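Local atomic coordinates of RNA-binding protein RMD9, mitochondrial (Saccharomyces cerevisiae S288C, PDB entry 7A9X), a protein that binds a dodecameric RNA motif in the 3'-UTR of mitochondrial mRNAs and takes part in their processing or stability. Residues 251-256 / 283-288; 231-236 / 261-266; 306-311 / 348-353. One frame throughout, in Å; residues are numbered along the deposited sequence.

Contact 1: residues 251-256 / 283-288. With nucleotides of chain B.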
loop_
_atom_site.group_PDB
_atom_site.type_symbol
_atom_site.label_atom_id
_atom_site.label_comp_id
_atom_site.label_asym_id
_atom_site.label_seq_id
_atom_site.Cartn_x
_atom_site.Cartn_y
_atom_site.Cartn_z
ATOM N N LEU A 251 2.596 23.276 -9.095
ATOM C CA LEU A 251 3.485 24.353 -8.671
ATOM C C LEU A 251 3.485 24.505 -7.152
ATOM O O LEU A 251 4.531 24.774 -6.550
ATOM C CB LEU A 251 3.078 25.661 -9.345
ATOM C CG LEU A 251 4.124 26.775 -9.387
ATOM C CD1 LEU A 251 5.433 26.259 -9.961
ATOM C CD2 LEU A 251 3.610 27.950 -10.202
ATOM N N ILE A 252 2.325 24.328 -6.517
ATOM C CA ILE A 252 2.268 24.354 -5.058
ATOM C C ILE A 252 3.098 23.221 -4.468
ATOM O O ILE A 252 3.854 23.422 -3.511
ATOM C CB ILE A 252 0.805 24.294 -4.578
ATOM C CG1 ILE A 252 0.071 25.579 -4.953
ATOM C CG2 ILE A 252 0.738 24.062 -3.072
ATOM C CD1 ILE A 252 -1.432 25.462 -4.879
ATOM N N LYS A 253 2.982 22.017 -5.036
ATOM C CA LYS A 253 3.721 20.874 -4.509
ATOM C C LYS A 253 5.226 21.089 -4.611
ATOM O O LYS A 253 5.972 20.745 -3.687
ATOM C CB LYS A 253 3.310 19.598 -5.246
ATOM C CG LYS A 253 1.882 19.154 -4.976
ATOM C CD LYS A 253 1.574 17.826 -5.653
ATOM C CE LYS A 253 0.170 17.351 -5.318
ATOM N NZ LYS A 253 -0.111 15.989 -5.853
ATOM N N VAL A 254 5.689 21.654 -5.730
ATOM C CA VAL A 254 7.113 21.943 -5.886
ATOM C C VAL A 254 7.583 22.888 -4.788
ATOM O O VAL A 254 8.598 22.645 -4.125
ATOM C CB VAL A 254 7.391 22.523 -7.286
ATOM C CG1 VAL A 254 8.816 23.051 -7.372
ATOM C CG2 VAL A 254 7.146 21.474 -8.357
ATOM N N PHE A 255 6.838 23.974 -4.571
ATOM C CA PHE A 255 7.226 24.970 -3.580
ATOM C C PHE A 255 7.126 24.443 -2.155
ATOM O O PHE A 255 7.839 24.936 -1.274
ATOM C CB PHE A 255 6.371 26.225 -3.755
ATOM C CG PHE A 255 6.753 27.050 -4.950
ATOM C CD1 PHE A 255 8.087 27.271 -5.249
ATOM C CD2 PHE A 255 5.785 27.593 -5.780
ATOM C CE1 PHE A 255 8.453 28.025 -6.345
ATOM C CE2 PHE A 255 6.145 28.350 -6.882
ATOM C CZ PHE A 255 7.481 28.565 -7.164
ATOM N N ILE A 256 6.260 23.459 -1.908
ATOM C CA ILE A 256 6.219 22.815 -0.599
ATOM C C ILE A 256 7.495 22.016 -0.366
ATOM O O ILE A 256 8.126 22.115 0.694
ATOM C CB ILE A 256 4.966 21.928 -0.478
ATOM C CG1 ILE A 256 3.707 22.790 -0.369
ATOM C CG2 ILE A 256 5.083 20.994 0.717
ATOM C CD1 ILE A 256 2.424 21.985 -0.285
ATOM N N LEU A 283 -7.876 20.905 -4.611
ATOM C CA LEU A 283 -7.661 21.417 -3.264
ATOM C C LEU A 283 -7.351 20.302 -2.277
ATOM O O LEU A 283 -6.696 20.546 -1.259
ATOM C CB LEU A 283 -8.887 22.205 -2.801
ATOM C CG LEU A 283 -9.164 23.498 -3.563
ATOM C CD1 LEU A 283 -10.521 24.060 -3.189
ATOM C CD2 LEU A 283 -8.067 24.510 -3.278
ATOM N N ILE A 284 -7.811 19.080 -2.556
ATOM C CA ILE A 284 -7.517 17.961 -1.666
ATOM C C ILE A 284 -6.049 17.569 -1.775
ATOM O O ILE A 284 -5.361 17.395 -0.762
ATOM C CB ILE A 284 -8.432 16.765 -1.976
ATOM C CG1 ILE A 284 -9.902 17.167 -1.918
ATOM C CG2 ILE A 284 -8.174 15.632 -0.996
ATOM C CD1 ILE A 284 -10.825 16.012 -2.214
ATOM N N GLU A 285 -5.553 17.413 -3.007
ATOM C CA GLU A 285 -4.159 17.025 -3.207
ATOM C C GLU A 285 -3.210 18.039 -2.584
ATOM O O GLU A 285 -2.269 17.668 -1.874
ATOM C CB GLU A 285 -3.855 16.870 -4.698
ATOM C CG GLU A 285 -4.490 15.669 -5.364
ATOM C CD GLU A 285 -3.778 15.286 -6.644
ATOM O OE1 GLU A 285 -2.874 14.425 -6.587
ATOM O OE2 GLU A 285 -4.110 15.859 -7.705
ATOM N N THR A 286 -3.441 19.330 -2.838
ATOM C CA THR A 286 -2.547 20.350 -2.298
ATOM C C THR A 286 -2.629 20.405 -0.779
ATOM O O THR A 286 -1.594 20.428 -0.101
ATOM C CB THR A 286 -2.866 21.715 -2.910
ATOM O OG1 THR A 286 -4.270 21.971 -2.806
ATOM C CG2 THR A 286 -2.454 21.745 -4.369
ATOM N N HIS A 287 -3.845 20.413 -0.226
ATOM C CA HIS A 287 -4.006 20.423 1.225
ATOM C C HIS A 287 -3.259 19.259 1.865
ATOM O O HIS A 287 -2.481 19.450 2.807
ATOM C CB HIS A 287 -5.491 20.381 1.589
ATOM C CG HIS A 287 -5.774 20.626 3.039
ATOM N ND1 HIS A 287 -6.682 21.570 3.468
ATOM C CD2 HIS A 287 -5.284 20.040 4.158
ATOM C CE1 HIS A 287 -6.731 21.563 4.788
ATOM N NE2 HIS A 287 -5.892 20.645 5.231
ATOM N N LEU A 288 -3.472 18.044 1.353
ATOM C CA LEU A 288 -2.756 16.887 1.883
ATOM C C LEU A 288 -1.252 17.016 1.681
ATOM O O LEU A 288 -0.473 16.512 2.498
ATOM C CB LEU A 288 -3.268 15.601 1.232
ATOM C CG LEU A 288 -4.708 15.199 1.557
ATOM C CD1 LEU A 288 -5.094 13.942 0.794
ATOM C CD2 LEU A 288 -4.886 14.998 3.054
ATOM P P U B 5 -7.303 14.161 -10.147
ATOM O OP1 U B 5 -5.835 14.352 -10.043
ATOM O OP2 U B 5 -7.849 13.128 -11.061
ATOM O "O5'" U B 5 -7.831 13.855 -8.679
ATOM C "C5'" U B 5 -7.537 14.733 -7.604
ATOM C "C4'" U B 5 -8.239 14.299 -6.345
ATOM O "O4'" U B 5 -9.676 14.427 -6.522
ATOM C "C3'" U B 5 -8.048 12.841 -5.965
ATOM O "O3'" U B 5 -6.820 12.586 -5.313
ATOM C "C2'" U B 5 -9.275 12.556 -5.114
ATOM O "O2'" U B 5 -9.117 13.081 -3.807
ATOM C "C1'" U B 5 -10.339 13.378 -5.843
ATOM N N1 U B 5 -11.070 12.553 -6.831
ATOM C C2 U B 5 -12.093 11.772 -6.332
ATOM O O2 U B 5 -12.400 11.766 -5.151
ATOM N N3 U B 5 -12.746 11.006 -7.265
ATOM C C4 U B 5 -12.477 10.942 -8.617
ATOM O O4 U B 5 -13.156 10.201 -9.328
ATOM C C5 U B 5 -11.399 11.776 -9.058
ATOM C C6 U B 5 -10.745 12.533 -8.169
#
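Lys253 and Glu285 reach each other because both begin with CG anti to the carbonyl carbon (chi1 -68° and -71°); the lysine then runs fully extended, and the glutamate is extended too, with its carboxylate turned about the last bond. The ammonium NZ of Lys253 stands 3.3 Å from OE1 of Glu285, a salt bridge whose hydrogen bond is weak, and the lysine chain also lies against the glutamate's base, CE of Lys253 being 4.1 Å from CB of Glu285. The other carboxylate oxygen, OE2 of Glu285, comes within 3.3 Å of OP1 and 3.6 Å of C5' of U5 of chain B. Two negative groups so near each other would probably be unfavourable, but the ammonium on OE1 is likely to offset part of the glutamate's charge. Replacing Glu285 by an alanine would probably deprive Lys253 NZ of this charge partner and open a gap beside the sugar carbon C5' of U5 of chain B. Beside the salt bridge, the two helices pack through apolar groups: CD1 of Ile252 meets the methyl CG2 of Thr286 at 3.9 Å, while OG1 of Thr286 is satisfied by the carbonyl of Tyr282, one turn back in its own helix. Ile284 turns to the RNA, its CD1 lying 3.7 Å from O2' of U5 of chain B. The two helix segments run parallel, 1° apart in direction with axes 9.8 Å apart, as expected for equivalent helices of successive repeats in a pentatricopeptide-repeat solenoid, here the repeats assigned as PPR3 and PPR4.

Contact 2: residues 231-236 / 261-266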
loop_
_atom_site.group_PDB
_atom_site.type_symbol
_atom_site.label_atom_id
_atom_site.label_comp_id
_atom_site.label_asym_id
_atom_site.label_seq_id
_atom_site.Cartn_x
_atom_site.Cartn_y
_atom_site.Cartn_z
ATOM N N GLU A 231 9.731 31.307 -12.642
ATOM C CA GLU A 231 9.240 32.056 -13.795
ATOM C C GLU A 231 7.743 31.844 -13.982
ATOM O O GLU A 231 7.000 32.798 -14.245
ATOM C CB GLU A 231 10.006 31.649 -15.054
ATOM C CG GLU A 231 9.548 32.366 -16.315
ATOM C CD GLU A 231 10.188 31.803 -17.570
ATOM O OE1 GLU A 231 11.314 31.270 -17.479
ATOM O OE2 GLU A 231 9.562 31.887 -18.647
ATOM N N LEU A 232 7.281 30.598 -13.845
ATOM C CA LEU A 232 5.848 30.330 -13.896
ATOM C C LEU A 232 5.108 30.998 -12.744
ATOM O O LEU A 232 3.967 31.440 -12.917
ATOM C CB LEU A 232 5.590 28.823 -13.887
ATOM C CG LEU A 232 5.972 28.066 -15.161
ATOM C CD1 LEU A 232 5.821 26.567 -14.961
ATOM C CD2 LEU A 232 5.127 28.537 -16.334
ATOM N N TYR A 233 5.736 31.086 -11.569
ATOM C CA TYR A 233 5.096 31.766 -10.447
ATOM C C TYR A 233 4.856 33.238 -10.761
ATOM O O TYR A 233 3.796 33.784 -10.432
ATOM C CB TYR A 233 5.943 31.612 -9.182
ATOM C CG TYR A 233 5.404 32.366 -7.983
ATOM C CD1 TYR A 233 4.427 31.808 -7.166
ATOM C CD2 TYR A 233 5.876 33.634 -7.667
ATOM C CE1 TYR A 233 3.933 32.496 -6.068
ATOM C CE2 TYR A 233 5.387 34.329 -6.575
ATOM C CZ TYR A 233 4.418 33.757 -5.778
ATOM O OH TYR A 233 3.934 34.451 -4.692
ATOM N N ASN A 234 5.825 33.896 -11.408
ATOM C CA ASN A 234 5.662 35.311 -11.732
ATOM C C ASN A 234 4.543 35.530 -12.744
ATOM O O ASN A 234 3.835 36.541 -12.677
ATOM C CB ASN A 234 6.974 35.890 -12.268
ATOM C CG ASN A 234 8.126 35.734 -11.298
ATOM O OD1 ASN A 234 7.923 35.547 -10.099
ATOM N ND2 ASN A 234 9.349 35.808 -11.816
ATOM N N GLN A 235 4.367 34.600 -13.685
ATOM C CA GLN A 235 3.320 34.760 -14.688
ATOM C C GLN A 235 1.943 34.490 -14.098
ATOM O O GLN A 235 0.970 35.170 -14.441
ATOM C CB GLN A 235 3.583 33.831 -15.873
ATOM C CG GLN A 235 4.963 33.966 -16.480
ATOM C CD GLN A 235 5.246 32.904 -17.525
ATOM O OE1 GLN A 235 4.354 32.154 -17.923
ATOM N NE2 GLN A 235 6.496 32.831 -17.971
ATOM N N ILE A 236 1.843 33.510 -13.200
ATOM C CA ILE A 236 0.541 33.039 -12.743
ATOM C C ILE A 236 -0.047 33.973 -11.691
ATOM O O ILE A 236 -1.259 34.222 -11.679
ATOM C CB ILE A 236 0.668 31.593 -12.226
ATOM C CG1 ILE A 236 0.953 30.640 -13.390
ATOM C CG2 ILE A 236 -0.580 31.166 -11.469
ATOM C CD1 ILE A 236 0.057 30.856 -14.592
ATOM N N TYR A 261 7.327 28.300 1.269
ATOM C CA TYR A 261 5.936 28.143 1.677
ATOM C C TYR A 261 5.087 29.359 1.331
ATOM O O TYR A 261 3.890 29.213 1.057
ATOM C CB TYR A 261 5.868 27.846 3.176
ATOM C CG TYR A 261 6.589 26.572 3.563
ATOM C CD1 TYR A 261 6.135 25.335 3.122
ATOM C CD2 TYR A 261 7.720 26.604 4.368
ATOM C CE1 TYR A 261 6.786 24.166 3.472
ATOM C CE2 TYR A 261 8.381 25.438 4.723
ATOM C CZ TYR A 261 7.906 24.222 4.271
ATOM O OH TYR A 261 8.550 23.056 4.615
ATOM N N GLU A 262 5.675 30.559 1.338
ATOM C CA GLU A 262 4.899 31.753 1.013
ATOM C C GLU A 262 4.392 31.706 -0.422
ATOM O O GLU A 262 3.253 32.101 -0.697
ATOM C CB GLU A 262 5.729 33.013 1.253
ATOM C CG GLU A 262 5.902 33.370 2.719
ATOM C CD GLU A 262 6.363 34.801 2.925
ATOM O OE1 GLU A 262 6.527 35.525 1.921
ATOM O OE2 GLU A 262 6.558 35.202 4.092
ATOM N N LYS A 263 5.219 31.224 -1.352
ATOM C CA LYS A 263 4.751 31.050 -2.721
ATOM C C LYS A 263 3.769 29.890 -2.830
ATOM O O LYS A 263 2.850 29.933 -3.658
ATOM C CB LYS A 263 5.936 30.835 -3.660
ATOM C CG LYS A 263 6.851 32.044 -3.794
ATOM C CD LYS A 263 7.911 31.817 -4.860
ATOM C CE LYS A 263 8.812 33.032 -5.005
ATOM N NZ LYS A 263 9.443 33.412 -3.711
ATOM N N ALA A 264 3.941 28.854 -2.006
ATOM C CA ALA A 264 3.002 27.737 -2.018
ATOM C C ALA A 264 1.643 28.150 -1.466
ATOM O O ALA A 264 0.602 27.769 -2.013
ATOM C CB ALA A 264 3.572 26.564 -1.222
ATOM N N LEU A 265 1.632 28.931 -0.383
ATOM C CA LEU A 265 0.368 29.374 0.197
ATOM C C LEU A 265 -0.302 30.446 -0.653
ATOM O O LEU A 265 -1.535 30.529 -0.682
ATOM C CB LEU A 265 0.596 29.894 1.615
ATOM C CG LEU A 265 1.075 28.867 2.637
ATOM C CD1 LEU A 265 1.589 29.569 3.878
ATOM C CD2 LEU A 265 -0.044 27.903 3.000
ATOM N N SER A 266 0.485 31.273 -1.342
ATOM C CA SER A 266 -0.095 32.305 -2.196
ATOM C C SER A 266 -0.826 31.686 -3.381
ATOM O O SER A 266 -1.958 32.073 -3.696
ATOM C CB SER A 266 0.995 33.263 -2.674
ATOM O OG SER A 266 0.464 34.264 -3.522
#
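Tyr233 and Lys263 join helices assigned to successive pentatricopeptide repeats, PPR2 and PPR3, at the surface of the solenoid, where the nearest atom is about 12 Å from the bound RNA. The contact is made by three side chains and buries 159 Å² in all. Its main component is CH-pi packing. With CG anti to the backbone N (chi1 176°), the tyrosine ring is carried out from helix 227-237 to helix 261-270, and the aliphatic chain of the lysine crosses it at about a right angle. CG of Lys263 lies over one ring face, 3.8 Å from the centroid of Tyr233 and 19° off the normal. Its neighbours spread the contact across the ring: CB of Lys263 is 3.5 Å from CE1 of Tyr233, whereas CD of Lys263 is 3.9 Å from CD2 of Tyr233. The electrostatic component is minor. The chain bends at its last torsion, and NZ of Lys263 ends 5.5 Å from the Tyr233 centroid, a long cation-pi geometry that can give at most a weak attraction. Asp260, just ahead of the helix, forms a salt bridge with this ammonium and is therefore the more substantial charge partner. Asn230 and Phe255 also touch the lysine side chain, so it is packed from helices 227-237 and 245-257 together. Polar proximity is the third component, at the phenol end of the ring: OH of Tyr233 is 3.7 Å from OG of Ser266, too far apart for the two hydroxyls to be counted as hydrogen-bonded.

Contact 3: residues 306-311 / 348-353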
loop_
_atom_site.group_PDB
_atom_site.type_symbol
_atom_site.label_atom_id
_atom_site.label_comp_id
_atom_site.label_asym_id
_atom_site.label_seq_id
_atom_site.Cartn_x
_atom_site.Cartn_y
_atom_site.Cartn_z
ATOM N N LYS A 306 -6.941 21.582 10.348
ATOM C CA LYS A 306 -8.024 22.054 9.494
ATOM C C LYS A 306 -8.915 20.914 9.018
ATOM O O LYS A 306 -10.102 21.137 8.756
ATOM C CB LYS A 306 -7.450 22.824 8.302
ATOM C CG LYS A 306 -6.798 24.140 8.694
ATOM C CD LYS A 306 -6.288 24.914 7.491
ATOM C CE LYS A 306 -5.780 26.287 7.910
ATOM N NZ LYS A 306 -5.336 27.104 6.749
ATOM N N ILE A 307 -8.376 19.701 8.910
ATOM C CA ILE A 307 -9.211 18.542 8.614
ATOM C C ILE A 307 -9.906 18.048 9.876
ATOM O O ILE A 307 -11.099 17.726 9.855
ATOM C CB ILE A 307 -8.369 17.431 7.961
ATOM C CG1 ILE A 307 -7.709 17.945 6.681
ATOM C CG2 ILE A 307 -9.230 16.212 7.667
ATOM C CD1 ILE A 307 -6.920 16.890 5.941
ATOM N N ILE A 308 -9.174 17.988 10.993
ATOM C CA ILE A 308 -9.742 17.487 12.242
ATOM C C ILE A 308 -10.886 18.380 12.708
ATOM O O ILE A 308 -11.941 17.892 13.131
ATOM C CB ILE A 308 -8.644 17.367 13.317
ATOM C CG1 ILE A 308 -7.537 16.412 12.856
ATOM C CG2 ILE A 308 -9.238 16.917 14.645
ATOM C CD1 ILE A 308 -7.987 14.976 12.662
ATOM N N ASN A 309 -10.700 19.695 12.635
ATOM C CA ASN A 309 -11.712 20.647 13.075
ATOM C C ASN A 309 -12.746 20.965 12.002
ATOM O O ASN A 309 -13.636 21.785 12.250
ATOM C CB ASN A 309 -11.050 21.945 13.546
ATOM C CG ASN A 309 -10.102 21.726 14.709
ATOM O OD1 ASN A 309 -10.272 20.792 15.494
ATOM N ND2 ASN A 309 -9.098 22.588 14.828
ATOM N N ASP A 310 -12.646 20.348 10.823
ATOM C CA ASP A 310 -13.622 20.527 9.745
ATOM C C ASP A 310 -13.742 22.002 9.354
ATOM O O ASP A 310 -14.838 22.543 9.195
ATOM C CB ASP A 310 -14.981 19.944 10.142
ATOM C CG ASP A 310 -15.796 19.490 8.949
ATOM O OD1 ASP A 310 -15.247 19.465 7.828
ATOM O OD2 ASP A 310 -16.987 19.161 9.132
ATOM N N GLU A 311 -12.588 22.652 9.195
ATOM C CA GLU A 311 -12.525 24.083 8.926
ATOM C C GLU A 311 -12.596 24.432 7.446
ATOM O O GLU A 311 -12.800 25.605 7.114
ATOM C CB GLU A 311 -11.233 24.674 9.504
ATOM C CG GLU A 311 -11.086 24.535 11.006
ATOM C CD GLU A 311 -9.789 25.135 11.508
ATOM O OE1 GLU A 311 -9.135 25.865 10.734
ATOM O OE2 GLU A 311 -9.420 24.872 12.673
ATOM N N VAL A 348 -7.031 8.628 15.102
ATOM C CA VAL A 348 -7.885 7.505 15.481
ATOM C C VAL A 348 -9.299 7.984 15.785
ATOM O O VAL A 348 -10.283 7.349 15.383
ATOM C CB VAL A 348 -7.271 6.747 16.671
ATOM C CG1 VAL A 348 -8.274 5.763 17.255
ATOM C CG2 VAL A 348 -6.010 6.018 16.237
ATOM N N LYS A 349 -9.429 9.109 16.493
ATOM C CA LYS A 349 -10.758 9.641 16.776
ATOM C C LYS A 349 -11.449 10.128 15.509
ATOM O O LYS A 349 -12.670 9.985 15.380
ATOM C CB LYS A 349 -10.672 10.772 17.802
ATOM C CG LYS A 349 -10.506 10.291 19.232
ATOM C CD LYS A 349 -10.560 11.445 20.220
ATOM C CE LYS A 349 -10.530 10.937 21.654
ATOM N NZ LYS A 349 -10.575 12.047 22.644
ATOM N N PHE A 350 -10.692 10.701 14.570
ATOM C CA PHE A 350 -11.284 11.137 13.310
ATOM C C PHE A 350 -11.817 9.953 12.514
ATOM O O PHE A 350 -12.934 10.004 11.987
ATOM C CB PHE A 350 -10.257 11.916 12.487
ATOM C CG PHE A 350 -10.815 12.512 11.223
ATOM C CD1 PHE A 350 -11.361 13.786 11.228
ATOM C CD2 PHE A 350 -10.790 11.800 10.032
ATOM C CE1 PHE A 350 -11.873 14.342 10.067
ATOM C CE2 PHE A 350 -11.303 12.346 8.867
ATOM C CZ PHE A 350 -11.844 13.619 8.883
ATOM N N TYR A 351 -11.032 8.880 12.415
ATOM C CA TYR A 351 -11.458 7.721 11.640
ATOM C C TYR A 351 -12.647 7.029 12.296
ATOM O O TYR A 351 -13.696 6.843 11.668
ATOM C CB TYR A 351 -10.291 6.748 11.466
ATOM C CG TYR A 351 -9.187 7.253 10.561
ATOM C CD1 TYR A 351 -9.477 7.979 9.413
ATOM C CD2 TYR A 351 -7.855 7.003 10.859
ATOM C CE1 TYR A 351 -8.469 8.438 8.585
ATOM C CE2 TYR A 351 -6.841 7.458 10.040
ATOM C CZ TYR A 351 -7.153 8.175 8.906
ATOM O OH TYR A 351 -6.143 8.627 8.089
ATOM N N GLY A 352 -12.502 6.644 13.562
ATOM C CA GLY A 352 -13.579 5.945 14.246
ATOM C C GLY A 352 -13.926 4.653 13.535
ATOM O O GLY A 352 -13.059 3.814 13.264
ATOM N N ASN A 353 -15.211 4.490 13.217
ATOM C CA ASN A 353 -15.701 3.339 12.469
ATOM C C ASN A 353 -16.038 3.691 11.027
ATOM O O ASN A 353 -16.617 2.864 10.316
ATOM C CB ASN A 353 -16.932 2.743 13.160
ATOM C CG ASN A 353 -16.688 2.427 14.622
ATOM O OD1 ASN A 353 -16.210 1.345 14.962
ATOM N ND2 ASN A 353 -17.023 3.369 15.496
#
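Phe350 meets Ile307 and Ile308 where helices 297-308 and 337-351 end, and its torsions account for its reach. CG stands anti to the backbone N (chi1 -175°), carrying the ring toward the other helix, and chi2 of 90° sets the ring plane perpendicular to the plane of CA, CB and CG. The two isoleucines receive it differently. Ile308 bends at its second torsion (chi2 -64°), which brings CD1 to the base of the aromatic side chain, 3.8 Å from CB of Phe350 and 3.9 Å from CD1 of Phe350. Ile307 instead offers its branch methyl: CG2 lies 3.9 Å from CZ of Phe350, the two side chains crossing at about a right angle. The carbonyl O of Ile307 also approaches CE1 of Phe350 at 3.5 Å, obliquely to the ring. Leu318 adds a further apolar contact to the phenylalanine, and Ile307 also touches Leu288 and Ile291 of helix 281-292. Beyond Ile308 the chain turns away through a Schellman motif in which Asp310 has positive phi, and ND2 of Asn309 donates to OE2 of Glu311 at 3.2 Å in a nearly straight bond. Because methyl and ring carbons make the side-chain contacts across the interface, cohesion between these helix ends, assigned to PPR4 and PPR5, should rest on dispersion and the exclusion of water, with shape rather than charge setting their fit.

In the fold
Of the helices in these contacts, 227-237 comes first along the chain from the N terminus and contributes the opening side of contact 2. Contact 1 then opens on the next helix, 245-257, before contact 2 closes on helix 261-270, so these two loops cross rather than nest; contact 1 closes afterwards on helix 281-292. Contact 3 follows in series, opening on helix 297-308 and closing on helix 337-351. Contacts 1 and 2, with centres 12 Å apart, touch directly where Phe255 and Ile256 pack on Ala264. Contacts 1 and 3 meet through His287 against Ile307 and Lys306, whereas contacts 2 and 3 do not touch. Together they tie the repeats assigned as PPR2 to PPR5, each to the next.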